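Side-chain contacts in NAD_Gly3P_dh, NAD-dependent glycerol-3-phosphate dehydrogenase (Streptosporangium roseum, PDB 5OCM), which binds NADP(H) and acts as an imine reductase, probably reducing imines to amines with the cofactor as hydride donor: residues A71-R74 with A75-P79; D82-G86 with R87-N91; I119-P123 with Q124-T128; S136-E139 with A140-E143; A240-D243 with H244-E248. All coordinates share one frame; numbering follows the deposited sequence.

Contact 1: A71-R74 with A75-P79. With NAP (NADP nicotinamide-adenine-dinucleotide phosphate), chain G.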
# COMPACT_ATOMS: atom_id res chain seq x y z
N ALA A 71 -29.14 4.67 2.60
CA ALA A 71 -30.51 4.98 2.12
C ALA A 71 -31.24 3.69 1.67
O ALA A 71 -32.41 3.50 2.01
CB ALA A 71 -30.50 6.00 0.99
N ALA A 72 -30.53 2.82 0.95
CA ALA A 72 -31.06 1.52 0.60
C ALA A 72 -31.33 0.62 1.77
O ALA A 72 -32.40 -0.06 1.84
CB ALA A 72 -30.12 0.83 -0.42
N VAL A 73 -30.43 0.64 2.76
CA VAL A 73 -30.61 -0.14 3.97
C VAL A 73 -31.94 0.29 4.65
O VAL A 73 -32.74 -0.56 5.02
CB VAL A 73 -29.47 0.07 4.97
CG1 VAL A 73 -29.81 -0.52 6.36
CG2 VAL A 73 -28.21 -0.57 4.43
N ARG A 74 -32.13 1.58 4.81
CA ARG A 74 -33.34 2.10 5.46
C ARG A 74 -34.60 1.71 4.65
O ARG A 74 -35.59 1.28 5.23
CB ARG A 74 -33.30 3.63 5.66
CG ARG A 74 -32.29 4.08 6.76
CD ARG A 74 -32.46 5.46 7.41
NE ARG A 74 -33.37 6.39 6.75
CZ ARG A 74 -33.07 7.17 5.68
NH1 ARG A 74 -31.87 7.10 5.07
NH2 ARG A 74 -34.01 7.98 5.18
N ALA A 75 -34.53 1.81 3.33
CA ALA A 75 -35.64 1.42 2.48
C ALA A 75 -36.01 -0.07 2.69
O ALA A 75 -37.20 -0.39 2.75
CB ALA A 75 -35.33 1.67 1.00
N VAL A 76 -35.02 -0.95 2.80
CA VAL A 76 -35.29 -2.38 2.97
C VAL A 76 -35.79 -2.67 4.38
O VAL A 76 -36.75 -3.43 4.57
CB VAL A 76 -34.05 -3.22 2.62
CG1 VAL A 76 -34.27 -4.66 3.00
CG2 VAL A 76 -33.75 -3.12 1.13
N LEU A 77 -35.14 -2.07 5.38
CA LEU A 77 -35.39 -2.45 6.78
C LEU A 77 -36.58 -1.78 7.42
O LEU A 77 -37.18 -2.37 8.33
CB LEU A 77 -34.18 -2.15 7.66
CG LEU A 77 -32.86 -2.87 7.38
CD1 LEU A 77 -31.84 -2.32 8.40
CD2 LEU A 77 -33.08 -4.36 7.49
N ASP A 78 -36.91 -0.55 7.01
CA ASP A 78 -37.95 0.24 7.73
C ASP A 78 -39.27 -0.54 7.94
O ASP A 78 -39.81 -0.54 9.02
CB ASP A 78 -38.25 1.63 7.11
CG ASP A 78 -37.18 2.71 7.43
OD1 ASP A 78 -36.21 2.50 8.32
OD2 ASP A 78 -37.28 3.77 6.67
N PRO A 79 -39.76 -1.27 6.92
CA PRO A 79 -40.98 -2.07 7.15
C PRO A 79 -40.82 -3.40 7.85
O PRO A 79 -41.83 -4.01 8.09
CB PRO A 79 -41.52 -2.33 5.73
CG PRO A 79 -40.53 -1.89 4.82
CD PRO A 79 -39.38 -1.27 5.50
PA NAP G . -23.93 -3.77 -6.44
O1A NAP G . -23.49 -4.89 -7.39
O2A NAP G . -24.04 -2.50 -7.15
O5B NAP G . -25.32 -4.13 -5.66
C5B NAP G . -26.10 -3.09 -5.08
C4B NAP G . -27.21 -3.84 -4.39
O4B NAP G . -28.02 -2.98 -3.61
C3B NAP G . -28.18 -4.60 -5.36
O3B NAP G . -28.59 -5.87 -4.80
C2B NAP G . -29.36 -3.61 -5.43
O2B NAP G . -30.60 -4.18 -5.90
C1B NAP G . -29.40 -3.14 -4.00
N9A NAP G . -30.13 -1.90 -3.81
C8A NAP G . -29.79 -0.66 -4.18
N7A NAP G . -30.71 0.22 -3.82
C5A NAP G . -31.68 -0.49 -3.21
C6A NAP G . -32.95 -0.17 -2.58
N6A NAP G . -33.39 1.15 -2.54
N1A NAP G . -33.72 -1.19 -2.14
C2A NAP G . -33.31 -2.47 -2.18
N3A NAP G . -32.14 -2.85 -2.72
C4A NAP G . -31.33 -1.89 -3.22
O3 NAP G . -22.93 -3.49 -5.24
PN NAP G . -22.00 -4.64 -4.53
O1N NAP G . -20.65 -4.60 -5.14
O2N NAP G . -22.82 -5.90 -4.25
O5D NAP G . -21.83 -3.78 -3.17
C5D NAP G . -22.83 -3.93 -2.15
C4D NAP G . -22.26 -3.33 -0.89
O4D NAP G . -21.05 -4.12 -0.51
C3D NAP G . -21.89 -1.84 -1.08
O3D NAP G . -22.18 -1.09 0.12
C2D NAP G . -20.38 -1.96 -1.32
O2D NAP G . -19.60 -0.78 -1.03
C1D NAP G . -20.03 -3.16 -0.39
N1N NAP G . -18.80 -3.82 -0.75
C2N NAP G . -18.62 -4.32 -1.96
C3N NAP G . -17.40 -4.94 -2.31
C7N NAP G . -17.10 -5.45 -3.66
O7N NAP G . -15.93 -5.84 -3.84
N7N NAP G . -18.02 -5.47 -4.59
C4N NAP G . -16.40 -5.08 -1.33
C5N NAP G . -16.68 -4.64 -0.04
C6N NAP G . -17.89 -4.02 0.20
P2B NAP G . -30.88 -4.27 -7.47
O1X NAP G . -30.16 -5.48 -7.95
O2X NAP G . -32.37 -4.29 -7.45
O3X NAP G . -30.46 -2.90 -8.02
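Arg74 and Asp78 meet one turn apart through the carbonyl of Arg74 rather than through their charges. Asp78 N donates to Arg74 O at 2.9 Å, and the Asp78 carboxylate carbon CG lies only 3.1 Å from the same oxygen, since chi1 of -78° sets CG beside the residue's own backbone N. The Arg74 chain climbs away and kinks at chi3 (-13°, nearly eclipsed), leaving its NE 4.7 Å from Asp78 OD2, too far for a salt bridge. On another side of helix 70-77, Val73 and Leu77 point the same way and run alongside each other, with Val73 CG1 pressed to 3.4 Å from Leu77 CD1, tighter than normal carbon contact. Ala75, its N bonded to Ala71 O at 3.0 Å, rests its CB 3.5 Å from Ala72 O. Towards the cofactor, Ala72 CB and Val76 CG2 touch the NADP adenine, the latter 3.4 Å from C2A, while Leu77 also packs on Leu89 of strand 88-91. The chemistry divides by side: apolar groups serve the adenine and the sheet, whereas guanidinium and carboxylate are near but not in contact, so any attraction is probably weak, and the carboxylate oxygens lie close to a carbonyl oxygen that cannot donate to them.

Contact 2: D82-G86 with R87-N91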
# COMPACT_ATOMS: atom_id res chain seq x y z
N ASP A 82 -41.09 -5.23 12.95
CA ASP A 82 -41.72 -6.35 13.64
C ASP A 82 -41.27 -7.70 13.25
O ASP A 82 -41.09 -8.54 14.08
CB ASP A 82 -43.28 -6.23 13.55
CG ASP A 82 -43.81 -5.17 14.55
OD1 ASP A 82 -43.13 -4.79 15.54
OD2 ASP A 82 -44.96 -4.78 14.40
N VAL A 83 -41.07 -7.95 11.97
CA VAL A 83 -40.61 -9.25 11.51
C VAL A 83 -39.22 -9.62 12.11
O VAL A 83 -38.95 -10.75 12.30
CB VAL A 83 -40.52 -9.15 9.93
CG1 VAL A 83 -39.89 -10.38 9.31
CG2 VAL A 83 -41.92 -8.92 9.34
N LEU A 84 -38.34 -8.64 12.28
CA LEU A 84 -36.97 -8.83 12.76
C LEU A 84 -36.87 -9.13 14.26
O LEU A 84 -35.85 -9.53 14.75
CB LEU A 84 -36.03 -7.69 12.37
CG LEU A 84 -35.77 -7.60 10.85
CD1 LEU A 84 -35.11 -6.28 10.42
CD2 LEU A 84 -34.94 -8.81 10.31
N ALA A 85 -37.94 -8.89 15.00
CA ALA A 85 -38.10 -9.42 16.37
C ALA A 85 -37.60 -10.83 16.57
O ALA A 85 -38.01 -11.79 15.89
CB ALA A 85 -39.58 -9.33 16.83
N GLY A 86 -36.64 -10.97 17.49
CA GLY A 86 -36.05 -12.25 17.87
C GLY A 86 -34.93 -12.69 16.95
O GLY A 86 -34.47 -13.83 17.08
N ARG A 87 -34.60 -11.89 15.92
CA ARG A 87 -33.61 -12.28 14.92
C ARG A 87 -32.41 -11.37 15.08
O ARG A 87 -32.46 -10.35 15.69
CB ARG A 87 -34.15 -12.15 13.49
CG ARG A 87 -35.43 -12.94 13.27
CD ARG A 87 -36.05 -12.71 11.90
NE ARG A 87 -37.43 -13.15 11.95
CZ ARG A 87 -37.84 -14.39 11.83
NH1 ARG A 87 -37.03 -15.38 11.59
NH2 ARG A 87 -39.14 -14.64 11.97
N VAL A 88 -31.26 -11.82 14.58
CA VAL A 88 -30.06 -11.03 14.65
C VAL A 88 -29.82 -10.46 13.26
O VAL A 88 -29.79 -11.21 12.29
CB VAL A 88 -28.88 -11.84 15.17
CG1 VAL A 88 -27.58 -11.07 15.01
CG2 VAL A 88 -29.18 -12.29 16.62
N LEU A 89 -29.73 -9.14 13.19
CA LEU A 89 -29.58 -8.43 11.95
C LEU A 89 -28.11 -8.06 11.81
O LEU A 89 -27.53 -7.48 12.75
CB LEU A 89 -30.42 -7.17 11.97
CG LEU A 89 -30.27 -6.18 10.84
CD1 LEU A 89 -30.68 -6.81 9.53
CD2 LEU A 89 -31.07 -4.90 11.13
N VAL A 90 -27.52 -8.37 10.66
CA VAL A 90 -26.11 -8.11 10.38
C VAL A 90 -26.05 -7.24 9.13
O VAL A 90 -26.54 -7.64 8.06
CB VAL A 90 -25.34 -9.41 10.11
CG1 VAL A 90 -23.88 -9.13 9.71
CG2 VAL A 90 -25.43 -10.37 11.33
N ASN A 91 -25.51 -6.03 9.25
CA ASN A 91 -25.47 -5.09 8.14
C ASN A 91 -24.06 -4.96 7.64
O ASN A 91 -23.18 -4.52 8.38
CB ASN A 91 -26.01 -3.75 8.60
CG ASN A 91 -26.07 -2.71 7.48
OD1 ASN A 91 -25.90 -3.02 6.29
ND2 ASN A 91 -26.43 -1.47 7.89
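Two overlapping beta turns make the loop that brings the chain from helix 70-77 into strand 88-91, and Arg87 folds back over both of them to grip Val83 and Leu84. The first turn, type I, spans Asp82 to Ala85; the second, type II, spans Leu84 to Arg87 and is closed by Arg87 N donating to Leu84 O at 2.9 Å. Gly86 occupies the third position of that turn with phi of 85°, a value glycine adopts readily. From Arg87 the chain runs extended from CG to NE, with CB 3.4 Å from Leu84 O and CD 3.5 Å from Val83 O. NE then gives its hydrogen to Val83 O at 2.9 Å, a fairly straight bond (161°) whose acceptor lies only 4° out of the guanidinium plane. NH1 bonds to Ser60 O, so the flat group has two backbone carbonyls to fix its rotation. Next to these bonds, Leu84 CD1 approaches Leu89 CD2 at 4.3 Å, and Leu84 packs on Leu77 of helix 70-77. A methionine in place of Arg87 would probably leave the carbonyls of Val83 and Ser60 without these donors and let the turn move more freely against the start of the strand. The chemistry is thus one cation spent on neutral carbonyl oxygens: it tethers main chain to main chain, with no carboxylate taking part in the bonds described.

Contact 3: I119-P123 with Q124-T128. With NAP (NADP nicotinamide-adenine-dinucleotide phosphate), chain G; 9RH (2,2,2-trifluoromethyl acetophenone hydrate), chain X.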
# COMPACT_ATOMS: atom_id res chain seq x y z
N ILE A 119 -16.88 -5.60 5.10
CA ILE A 119 -16.30 -6.68 4.32
C ILE A 119 -14.99 -6.19 3.74
O ILE A 119 -15.02 -5.38 2.79
CB ILE A 119 -17.19 -7.17 3.19
CG1 ILE A 119 -18.58 -7.57 3.73
CG2 ILE A 119 -16.57 -8.41 2.51
CD1 ILE A 119 -19.64 -7.58 2.61
N MET A 120 -13.86 -6.65 4.29
CA MET A 120 -12.56 -6.20 3.82
C MET A 120 -12.02 -7.26 2.86
O MET A 120 -11.01 -7.91 3.11
CB MET A 120 -11.60 -5.94 4.99
CG MET A 120 -12.13 -4.98 6.05
SD MET A 120 -12.95 -3.48 5.50
CE MET A 120 -11.69 -2.79 4.43
N ALA A 121 -12.75 -7.43 1.78
CA ALA A 121 -12.52 -8.46 0.78
C ALA A 121 -13.32 -8.17 -0.46
O ALA A 121 -14.35 -7.51 -0.40
CB ALA A 121 -12.95 -9.84 1.34
N ILE A 122 -12.84 -8.72 -1.57
CA ILE A 122 -13.61 -8.73 -2.81
C ILE A 122 -14.48 -10.02 -2.89
O ILE A 122 -14.23 -11.00 -2.18
CB ILE A 122 -12.70 -8.64 -4.07
CG1 ILE A 122 -11.64 -9.76 -4.07
CG2 ILE A 122 -12.09 -7.26 -4.15
CD1 ILE A 122 -10.85 -9.87 -5.38
N PRO A 123 -15.48 -10.01 -3.77
CA PRO A 123 -16.43 -11.15 -3.79
C PRO A 123 -15.78 -12.50 -4.01
O PRO A 123 -16.15 -13.47 -3.38
CB PRO A 123 -17.36 -10.79 -4.95
CG PRO A 123 -17.39 -9.31 -4.96
CD PRO A 123 -15.93 -8.94 -4.70
N GLN A 124 -14.74 -12.53 -4.85
CA GLN A 124 -14.07 -13.80 -5.14
C GLN A 124 -13.27 -14.35 -3.94
O GLN A 124 -12.96 -15.53 -3.92
CB GLN A 124 -13.11 -13.68 -6.34
CG GLN A 124 -13.69 -13.08 -7.64
CD GLN A 124 -13.48 -11.53 -7.74
OE1 GLN A 124 -14.07 -10.77 -6.97
NE2 GLN A 124 -12.51 -11.04 -8.68
N VAL A 125 -12.91 -13.53 -2.97
CA VAL A 125 -12.18 -13.96 -1.81
C VAL A 125 -13.10 -14.31 -0.63
O VAL A 125 -12.73 -15.11 0.24
CB VAL A 125 -11.10 -12.88 -1.47
CG1 VAL A 125 -10.43 -13.12 -0.14
CG2 VAL A 125 -10.08 -12.81 -2.59
N VAL A 126 -14.31 -13.77 -0.64
CA VAL A 126 -15.31 -14.11 0.36
C VAL A 126 -15.49 -15.65 0.35
O VAL A 126 -15.52 -16.28 -0.71
CB VAL A 126 -16.63 -13.40 0.11
CG1 VAL A 126 -17.77 -14.02 0.90
CG2 VAL A 126 -16.49 -11.95 0.44
N GLY A 127 -15.58 -16.22 1.54
CA GLY A 127 -15.74 -17.64 1.70
C GLY A 127 -14.44 -18.42 1.69
O GLY A 127 -14.45 -19.64 1.74
N THR A 128 -13.31 -17.74 1.64
CA THR A 128 -12.00 -18.36 1.73
C THR A 128 -11.32 -17.91 3.00
O THR A 128 -11.67 -16.93 3.65
CB THR A 128 -11.09 -18.02 0.51
OG1 THR A 128 -10.59 -16.65 0.57
CG2 THR A 128 -11.83 -18.23 -0.78
PA NAP G . -23.93 -3.77 -6.44
O1A NAP G . -23.49 -4.89 -7.39
O2A NAP G . -24.04 -2.50 -7.15
O5B NAP G . -25.32 -4.13 -5.66
C5B NAP G . -26.10 -3.09 -5.08
C4B NAP G . -27.21 -3.84 -4.39
O4B NAP G . -28.02 -2.98 -3.61
C3B NAP G . -28.18 -4.60 -5.36
O3B NAP G . -28.59 -5.87 -4.80
C2B NAP G . -29.36 -3.61 -5.43
O2B NAP G . -30.60 -4.18 -5.90
C1B NAP G . -29.40 -3.14 -4.00
N9A NAP G . -30.13 -1.90 -3.81
C8A NAP G . -29.79 -0.66 -4.18
N7A NAP G . -30.71 0.22 -3.82
C5A NAP G . -31.68 -0.49 -3.21
C6A NAP G . -32.95 -0.17 -2.58
N6A NAP G . -33.39 1.15 -2.54
N1A NAP G . -33.72 -1.19 -2.14
C2A NAP G . -33.31 -2.47 -2.18
N3A NAP G . -32.14 -2.85 -2.72
C4A NAP G . -31.33 -1.89 -3.22
O3 NAP G . -22.93 -3.49 -5.24
PN NAP G . -22.00 -4.64 -4.53
O1N NAP G . -20.65 -4.60 -5.14
O2N NAP G . -22.82 -5.90 -4.25
O5D NAP G . -21.83 -3.78 -3.17
C5D NAP G . -22.83 -3.93 -2.15
C4D NAP G . -22.26 -3.33 -0.89
O4D NAP G . -21.05 -4.12 -0.51
C3D NAP G . -21.89 -1.84 -1.08
O3D NAP G . -22.18 -1.09 0.12
C2D NAP G . -20.38 -1.96 -1.32
O2D NAP G . -19.60 -0.78 -1.03
C1D NAP G . -20.03 -3.16 -0.39
N1N NAP G . -18.80 -3.82 -0.75
C2N NAP G . -18.62 -4.32 -1.96
C3N NAP G . -17.40 -4.94 -2.31
C7N NAP G . -17.10 -5.45 -3.66
O7N NAP G . -15.93 -5.84 -3.84
N7N NAP G . -18.02 -5.47 -4.59
C4N NAP G . -16.40 -5.08 -1.33
C5N NAP G . -16.68 -4.64 -0.04
C6N NAP G . -17.89 -4.02 0.20
P2B NAP G . -30.88 -4.27 -7.47
O1X NAP G . -30.16 -5.48 -7.95
O2X NAP G . -32.37 -4.29 -7.45
O3X NAP G . -30.46 -2.90 -8.02
O1 9RH X . -15.16 -0.42 -3.82
C1 9RH X . -15.04 -0.71 -2.46
O2 9RH X . -14.59 0.35 -1.67
C2 9RH X . -14.24 -1.99 -2.24
C3 9RH X . -13.64 -2.63 -3.31
C4 9RH X . -12.81 -3.72 -3.10
C5 9RH X . -12.61 -4.21 -1.84
C6 9RH X . -13.22 -3.60 -0.77
C7 9RH X . -14.03 -2.48 -0.97
C8 9RH X . -16.48 -0.90 -2.07
F1 9RH X . -17.15 0.20 -2.37
F2 9RH X . -16.61 -1.21 -0.75
F3 9RH X . -16.93 -1.90 -2.81
O HOH W 1 -16.64 -16.01 -3.30
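Ile122 and Pro123 stand between the bound ligands and Gln124 and Val125. Pro123 CD lies 3.2 Å from the nicotinamide amide oxygen O7N, Ala121 O is 3.3 Å from C4N, the hydride-carrying carbon, and Ile122 CG2 reaches C4 of the trifluoroacetophenone hydrate at 3.8 Å. Behind this first shell, Ile122 turns CG1 onto Val125 CG2 at 3.7 Å; chi1 of 55° places CG1 between backbone N and carbonyl carbon and leaves CG2 for the ligand. Gln124 bends at chi2 (93°), bringing OE1 to 3.5 Å from Pro123 CD. This is the loop that leaves strand 113-120 of the Rossmann-type domain and returns as strand 131-136. Its corner is gripped by Ile122 O, which accepts from Val125 N, well above the carbonyl plane, and from Val126 N, nearly along the C=O axis. A type II turn from Val125 to Thr128 is closed by Thr128 N on Val125 O, and Thr128 OG1 adds a second bond to that oxygen at 2.7 Å, on a lone pair. A water bridges Pro123 O and Val126 O. Met14 of helix 13-24 packs on Ile119, Pro123 and Val126, and Asp232 of the second subunit on Pro123 and Gln124.

Contact 4: S136-E139 with A140-E143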
# COMPACT_ATOMS: atom_id res chain seq x y z
N SER A 136 -18.85 -5.00 14.68
CA SER A 136 -19.05 -4.26 15.92
C SER A 136 -20.44 -4.40 16.38
O SER A 136 -21.38 -4.62 15.58
CB SER A 136 -18.80 -2.76 15.69
OG SER A 136 -17.58 -2.56 15.09
N GLY A 137 -20.61 -4.25 17.69
CA GLY A 137 -21.94 -4.42 18.33
C GLY A 137 -21.75 -5.27 19.56
O GLY A 137 -20.64 -5.41 20.06
N PRO A 138 -22.84 -5.84 20.08
CA PRO A 138 -22.71 -6.60 21.36
C PRO A 138 -21.87 -7.82 21.23
O PRO A 138 -22.07 -8.63 20.30
CB PRO A 138 -24.15 -6.97 21.73
CG PRO A 138 -25.01 -6.39 20.69
CD PRO A 138 -24.24 -5.70 19.62
N GLU A 139 -20.89 -7.96 22.11
CA GLU A 139 -19.95 -9.08 22.00
C GLU A 139 -20.65 -10.41 22.09
O GLU A 139 -20.29 -11.35 21.39
CB GLU A 139 -18.87 -8.97 23.08
CG GLU A 139 -17.79 -9.99 22.88
CD GLU A 139 -16.52 -9.72 23.70
OE1 GLU A 139 -16.66 -9.14 24.81
OE2 GLU A 139 -15.41 -10.14 23.25
N ALA A 140 -21.69 -10.50 22.91
CA ALA A 140 -22.39 -11.79 23.07
C ALA A 140 -23.06 -12.21 21.79
O ALA A 140 -23.07 -13.40 21.48
CB ALA A 140 -23.43 -11.66 24.16
N ALA A 141 -23.61 -11.26 21.02
CA ALA A 141 -24.21 -11.61 19.72
C ALA A 141 -23.17 -12.03 18.70
O ALA A 141 -23.39 -12.98 17.96
CB ALA A 141 -25.05 -10.46 19.22
N TYR A 142 -22.01 -11.36 18.70
CA TYR A 142 -20.92 -11.78 17.82
C TYR A 142 -20.53 -13.22 18.17
O TYR A 142 -20.43 -14.09 17.28
CB TYR A 142 -19.71 -10.88 17.97
CG TYR A 142 -18.49 -11.37 17.23
CD1 TYR A 142 -18.30 -11.05 15.89
CD2 TYR A 142 -17.51 -12.15 17.87
CE1 TYR A 142 -17.16 -11.49 15.20
CE2 TYR A 142 -16.39 -12.61 17.18
CZ TYR A 142 -16.23 -12.26 15.84
OH TYR A 142 -15.14 -12.69 15.12
N GLU A 143 -20.29 -13.47 19.45
CA GLU A 143 -19.89 -14.83 19.91
C GLU A 143 -20.92 -15.89 19.55
O GLU A 143 -20.57 -17.00 19.10
CB GLU A 143 -19.52 -14.84 21.43
CG GLU A 143 -18.11 -14.21 21.69
CD GLU A 143 -17.80 -13.95 23.15
OE1 GLU A 143 -18.75 -13.96 23.99
OE2 GLU A 143 -16.61 -13.67 23.43
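Pro138 O receives the amide of Tyr142 at 3.2 Å, a straight bond (165°) lying in the carbonyl plane, and this is the first regular link of helix 139-149. Ala141 N also leans on Pro138 O, but only weakly. One residue on, Glu143 N donates to Glu139 O at 2.9 Å in a nearly straight bond.

The electrostatic part concerns Glu139 and Glu143, one turn apart on the exposed side. Each chain is extended beyond CG, yet they start differently: Glu139 sends CG opposite its backbone N, while Glu143 sets CG beside its own, and the two chains slant across each other. Their carboxylates come close, OE2 of Glu139 to OE2 of Glu143 3.7 Å, with planes 25° apart. Two negative groups so near would probably repel and could raise the proton affinity of one of them, although the positive N-terminal end of the helix is likely to offset part of that cost.

Apolar and aromatic contacts are modest. Pro138 CG meets Ala141 CB at 4.3 Å, and these two residues pack on Leu115 and Thr113 of strand 113-120. Tyr142 touches Glu139 O with CB, 3.5 Å away, then carries its ring off to Tyr158, the two planes meeting at about 40°.

Gly137 precedes the proline with backbone angles that would jam a side chain against the preceding carbonyl. What results is a helix N-terminus with proline at the N-cap, starting the beta-alpha-beta crossover from strand 131-136 to the neighbouring parallel strand 155-160.

Contact 5: A240-D243 with H244-E248. With 9RH (2,2,2-trifluoromethyl acetophenone hydrate), chain H.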
# COMPACT_ATOMS: atom_id res chain seq x y z
N ALA A 240 13.80 14.50 -1.62
CA ALA A 240 14.71 14.42 -2.78
C ALA A 240 14.27 13.32 -3.75
O ALA A 240 14.33 13.53 -4.96
CB ALA A 240 16.17 14.23 -2.34
N THR A 241 13.83 12.17 -3.22
CA THR A 241 13.30 11.09 -4.10
C THR A 241 11.92 11.40 -4.65
O THR A 241 11.62 10.95 -5.75
CB THR A 241 13.36 9.68 -3.44
OG1 THR A 241 12.85 9.74 -2.09
CG2 THR A 241 14.77 9.19 -3.40
N VAL A 242 11.09 12.15 -3.92
CA VAL A 242 9.81 12.56 -4.49
C VAL A 242 10.09 13.38 -5.75
O VAL A 242 9.41 13.20 -6.79
CB VAL A 242 8.94 13.36 -3.52
CG1 VAL A 242 7.66 13.81 -4.21
CG2 VAL A 242 8.62 12.52 -2.26
N ASP A 243 11.09 14.26 -5.68
CA ASP A 243 11.46 15.03 -6.88
C ASP A 243 11.95 14.15 -8.02
O ASP A 243 11.65 14.47 -9.19
CB ASP A 243 12.48 16.11 -6.55
CG ASP A 243 11.82 17.29 -5.84
OD1 ASP A 243 10.54 17.43 -5.79
OD2 ASP A 243 12.57 18.19 -5.44
N HIS A 244 12.71 13.12 -7.73
CA HIS A 244 13.13 12.20 -8.79
C HIS A 244 11.89 11.60 -9.48
O HIS A 244 11.86 11.47 -10.70
CB HIS A 244 14.04 11.08 -8.28
CG HIS A 244 15.31 11.58 -7.67
ND1 HIS A 244 15.95 10.96 -6.63
CD2 HIS A 244 16.05 12.67 -7.98
CE1 HIS A 244 17.04 11.65 -6.31
NE2 HIS A 244 17.13 12.68 -7.13
N LEU A 245 10.89 11.20 -8.67
CA LEU A 245 9.67 10.62 -9.26
C LEU A 245 8.93 11.64 -10.13
O LEU A 245 8.49 11.31 -11.22
CB LEU A 245 8.75 10.05 -8.16
CG LEU A 245 7.38 9.54 -8.61
CD1 LEU A 245 7.49 8.49 -9.71
CD2 LEU A 245 6.64 9.02 -7.40
N ILE A 246 8.83 12.88 -9.66
CA ILE A 246 8.21 13.94 -10.46
C ILE A 246 8.97 14.13 -11.76
O ILE A 246 8.36 14.14 -12.85
CB ILE A 246 8.12 15.25 -9.66
CG1 ILE A 246 7.08 15.06 -8.54
CG2 ILE A 246 7.67 16.38 -10.59
CD1 ILE A 246 7.04 16.17 -7.51
N HIS A 247 10.29 14.24 -11.68
CA HIS A 247 11.12 14.48 -12.89
C HIS A 247 11.05 13.33 -13.87
O HIS A 247 10.94 13.55 -15.10
CB HIS A 247 12.55 14.88 -12.52
CG HIS A 247 12.57 16.28 -11.92
ND1 HIS A 247 13.19 16.70 -10.73
CD2 HIS A 247 12.06 17.41 -12.50
CE1 HIS A 247 12.87 17.97 -10.53
NE2 HIS A 247 12.28 18.45 -11.61
N GLU A 248 11.12 12.12 -13.34
CA GLU A 248 10.99 10.93 -14.18
C GLU A 248 9.63 10.86 -14.87
O GLU A 248 9.54 10.55 -16.09
CB GLU A 248 11.27 9.65 -13.35
CG GLU A 248 11.53 8.42 -14.21
CD GLU A 248 12.95 8.48 -14.88
OE1 GLU A 248 13.89 9.00 -14.28
OE2 GLU A 248 13.06 8.03 -16.07
O1 9RH H . 13.24 8.23 1.50
C1 9RH H . 13.53 7.21 0.51
O2 9RH H . 12.73 7.31 -0.64
C2 9RH H . 13.39 5.81 1.08
C3 9RH H . 13.05 5.63 2.41
C4 9RH H . 12.79 4.36 2.91
C5 9RH H . 12.90 3.26 2.09
C6 9RH H . 13.26 3.42 0.77
C7 9RH H . 13.49 4.69 0.26
C8 9RH H . 14.96 7.46 0.14
F1 9RH H . 15.13 8.73 -0.25
F2 9RH H . 15.39 6.61 -0.83
F3 9RH H . 15.68 7.23 1.23
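His244 doubles back along its helix onto Ala240 and Thr241. Its CB lies 3.5 Å from Thr241 O, and chi1 of -61° keeps CG beside the backbone N, swinging the ring towards the preceding turn. There Ala240 O sits over the centre of one ring face, 3.3 Å above the plane; CG is 3.5 Å from this oxygen, CD2 and CE1 lie under it too, and NE2 is 3.6 Å from it. ND1 is equally near but badly angled and forms no hydrogen bond there; it lies 3.9 Å from Thr241 CG2. The same Ala240 O accepts the His244 backbone N at 3.2 Å. Without the imidazole, as with an alanine here, Ala240 O is likely to lose the ring it lies over and the Thr241 methyl its neighbour. Thr241 OG1 itself takes a hydrogen bond from O2 of the trifluoroacetophenone hydrate at 2.8 Å and is bonded to His238 O. Farther along, Val242 CG1 meets Ile246 CD1 at 4.1 Å. Helix 235-252 lies against helix 257-271 through Val242, Ile246 and the Asp243-Arg263 salt bridge and against helix 165-192 through Leu245, while Thr241 and His244 face Trp178 and Gly95 of the second subunit.

Contacts 1 to 4 follow one another along the Rossmann-type domain, and contact 5 comes last, in the helical C-terminal domain. Contacts 1 and 2 touch, centres 13 Å apart, across the beta-alpha-beta unit that runs from strand 62-65 through helix 70-77 to strand 88-91. Contacts 2 and 3 reach neighbouring strands of the same sheet, 88-91 and 113-120, with nearest atoms about 7 Å apart; contact 4 starts the helix after strand 131-136. Contacts 1 and 3 hold opposite ends of one NADP, adenine and nicotinamide. Contact 5, centred about 36 Å from contact 3, serves another ligand site, shared with the second subunit, so each active site draws on both chains of the dimer.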